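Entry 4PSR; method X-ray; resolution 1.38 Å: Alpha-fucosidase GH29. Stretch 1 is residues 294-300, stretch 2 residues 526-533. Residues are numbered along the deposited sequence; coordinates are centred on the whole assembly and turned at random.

Stretch 1 (294-300) NLVRPYW
Stretch 2 (526-533) TVFLTEAG

A single carboxylate, that of E531, ties together a charged side chain and a main-chain amide lying on the two sides of a cis proline. R297 NH1 donates to E531 OE1 at 2.9 Å (N-H...O angle 152°), a hydrogen bond that is also a salt bridge, while the amide Y299 N donates to E531 OE2 at 3.0 Å (147°). Between these donors sits P298, whose preceding peptide is cis; having no amide hydrogen, it offers the carboxylate only carbon, with P298 CA 3.3 Å from E531 OE2.

Stretch 1 has an extended, irregular backbone through most of its length: phi/psi are -75/116 at L295, -109/139 at V296, -131/144 at R297, -80/-179 at P298 and -48/135 at Y299, and W300 enters a strand at -137/178. The proline ring is C-gamma endo. Stretch 2 is helical from T526, with phi near -60° and psi between about -30° and -55° through E531, and is held by bonds such as E531 N to V527 O (2.9 Å). A532 relaxes to -73/-12, and G533 follows at 113/11 in a Schellman motif, its N bonding to T530 O at 3.0 Å and weakly to L529 O at 3.2 Å. Glycine suits this turn because a CB at these angles would jam against the preceding carbonyl oxygen. The register is set by R297 and F528, whose CA atoms lie 5.2 Å apart.

R297 points its CA-to-CB bond toward the helix and runs out in an m, t, t conformation with chi4 at -79°. Its aliphatic portion covers the F528 ring: R297 CD stands 3.6 Å from the ring centroid, 3° off the normal, a CH-pi contact over the face. The cation itself is farther, with R297 CZ 5.5 Å from that centroid, so any cation-pi attraction is weak. A532 CB lies over one face of the guanidinium, 3.6 Å from R297 NE; its small methyl packs there while E531 OE1 meets the guanidinium edge.

F528 (chi1 t, chi2 -73°) starts sideways, but its ring comes nearer to stretch 1. L295 O approaches the ring edge, 3.8 Å from F528 CE2, and L295 CD2 (t, t) lies 4.5 Å from F528 CZ. One helical turn before E531, V527 (t) points toward stretch 1 and sets V527 CG1 against P298 CD at 3.9 Å, an apolar contact. E531, also pointing toward stretch 1, reaches its two donors with chi1 and chi2 both t and chi3 at 66°. The contact buries 406 Å².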

# COMPACT_ATOMS: atom_id res chain seq x y z
N ASN A 294 6.79 -11.02 -5.41
CA ASN A 294 7.28 -10.72 -6.74
C ASN A 294 6.88 -9.34 -7.25
O ASN A 294 6.07 -8.66 -6.64
CB ASN A 294 6.71 -11.74 -7.73
CG ASN A 294 5.19 -11.72 -7.78
OD1 ASN A 294 4.52 -11.58 -6.77
ND2 ASN A 294 4.64 -11.89 -8.99
N LEU A 295 7.41 -8.95 -8.40
CA LEU A 295 6.98 -7.73 -9.10
C LEU A 295 5.63 -7.96 -9.76
O LEU A 295 5.49 -8.80 -10.66
CB LEU A 295 8.03 -7.36 -10.15
CG LEU A 295 8.01 -5.95 -10.75
CD1 LEU A 295 9.33 -5.65 -11.48
CD2 LEU A 295 6.86 -5.77 -11.71
N VAL A 296 4.64 -7.21 -9.30
CA VAL A 296 3.26 -7.35 -9.75
C VAL A 296 2.83 -6.17 -10.62
O VAL A 296 3.15 -5.02 -10.31
CB VAL A 296 2.35 -7.45 -8.51
CG1 VAL A 296 0.86 -7.31 -8.82
CG2 VAL A 296 2.61 -8.77 -7.76
N ARG A 297 2.10 -6.46 -11.69
CA ARG A 297 1.48 -5.44 -12.52
C ARG A 297 0.01 -5.83 -12.70
O ARG A 297 -0.29 -7.03 -12.82
CB ARG A 297 2.17 -5.34 -13.89
CG ARG A 297 3.67 -5.05 -13.77
CD ARG A 297 4.34 -4.87 -15.12
NE ARG A 297 5.74 -4.47 -15.00
CZ ARG A 297 6.14 -3.24 -14.73
NH1 ARG A 297 5.26 -2.25 -14.57
NH2 ARG A 297 7.43 -2.99 -14.62
N PRO A 298 -0.90 -4.85 -12.74
CA PRO A 298 -0.61 -3.41 -12.77
C PRO A 298 -0.29 -2.84 -11.40
O PRO A 298 -0.29 -3.54 -10.37
CB PRO A 298 -1.90 -2.81 -13.32
CG PRO A 298 -2.95 -3.75 -12.82
CD PRO A 298 -2.34 -5.10 -12.91
N TYR A 299 -0.04 -1.53 -11.41
CA TYR A 299 0.34 -0.79 -10.19
C TYR A 299 -0.58 -1.10 -9.02
O TYR A 299 -1.81 -1.11 -9.17
CB TYR A 299 0.31 0.72 -10.49
CG TYR A 299 1.32 1.48 -9.64
CD1 TYR A 299 2.62 1.69 -10.09
CD2 TYR A 299 0.98 1.92 -8.36
CE1 TYR A 299 3.55 2.32 -9.29
CE2 TYR A 299 1.92 2.57 -7.55
CZ TYR A 299 3.19 2.74 -8.03
OH TYR A 299 4.14 3.33 -7.27
N TRP A 300 -0.00 -1.33 -7.85
CA TRP A 300 -0.72 -1.79 -6.66
C TRP A 300 -0.22 -1.01 -5.43
O TRP A 300 0.70 -0.15 -5.54
CB TRP A 300 -0.52 -3.33 -6.47
CG TRP A 300 0.92 -3.68 -6.48
CD1 TRP A 300 1.68 -3.93 -7.57
CD2 TRP A 300 1.82 -3.71 -5.36
NE1 TRP A 300 2.99 -4.13 -7.21
CE2 TRP A 300 3.11 -3.98 -5.86
CE3 TRP A 300 1.66 -3.53 -3.99
CZ2 TRP A 300 4.22 -4.08 -5.02
CZ3 TRP A 300 2.77 -3.61 -3.16
CH2 TRP A 300 4.04 -3.89 -3.69
N THR A 526 -1.71 -9.64 -20.92
CA THR A 526 -1.59 -8.46 -21.78
C THR A 526 -1.40 -7.19 -20.96
O THR A 526 -0.62 -6.32 -21.31
CB THR A 526 -2.85 -8.30 -22.66
OG1 THR A 526 -2.83 -9.27 -23.72
CG2 THR A 526 -2.95 -6.91 -23.27
N VAL A 527 -2.11 -7.09 -19.83
CA VAL A 527 -1.97 -5.91 -18.98
C VAL A 527 -0.54 -5.81 -18.44
O VAL A 527 0.06 -4.73 -18.47
CB VAL A 527 -2.96 -5.96 -17.82
CG1 VAL A 527 -2.67 -4.89 -16.79
CG2 VAL A 527 -4.40 -5.78 -18.36
N PHE A 528 0.02 -6.93 -17.98
CA PHE A 528 1.38 -6.93 -17.46
C PHE A 528 2.35 -6.44 -18.53
O PHE A 528 3.14 -5.54 -18.29
CB PHE A 528 1.79 -8.32 -16.96
CG PHE A 528 3.15 -8.35 -16.31
CD1 PHE A 528 4.31 -8.24 -17.08
CD2 PHE A 528 3.28 -8.53 -14.93
CE1 PHE A 528 5.55 -8.25 -16.47
CE2 PHE A 528 4.51 -8.53 -14.33
CZ PHE A 528 5.65 -8.41 -15.10
N LEU A 529 2.30 -7.05 -19.70
CA LEU A 529 3.31 -6.79 -20.72
C LEU A 529 3.19 -5.35 -21.21
O LEU A 529 4.21 -4.65 -21.38
CB LEU A 529 3.19 -7.83 -21.84
CG LEU A 529 3.54 -9.26 -21.44
CD1 LEU A 529 2.91 -10.29 -22.42
CD2 LEU A 529 5.06 -9.44 -21.30
N THR A 530 1.96 -4.88 -21.38
CA THR A 530 1.71 -3.52 -21.80
C THR A 530 2.28 -2.55 -20.78
O THR A 530 3.00 -1.61 -21.13
CB THR A 530 0.20 -3.27 -21.99
OG1 THR A 530 -0.28 -4.13 -23.03
CG2 THR A 530 -0.08 -1.83 -22.37
N GLU A 531 1.97 -2.75 -19.49
CA GLU A 531 2.47 -1.81 -18.48
C GLU A 531 4.00 -1.84 -18.37
O GLU A 531 4.63 -0.82 -18.07
CB GLU A 531 1.83 -2.09 -17.11
CG GLU A 531 2.02 -0.91 -16.13
CD GLU A 531 1.66 -1.27 -14.71
OE1 GLU A 531 2.36 -2.11 -14.13
OE2 GLU A 531 0.67 -0.73 -14.17
N ALA A 532 4.60 -3.00 -18.62
CA ALA A 532 6.06 -3.17 -18.56
C ALA A 532 6.74 -2.51 -19.74
O ALA A 532 7.97 -2.41 -19.75
CB ALA A 532 6.41 -4.64 -18.53
N GLY A 533 5.97 -2.10 -20.74
CA GLY A 533 6.47 -1.28 -21.83
C GLY A 533 6.49 -1.95 -23.20
O GLY A 533 7.10 -1.40 -24.12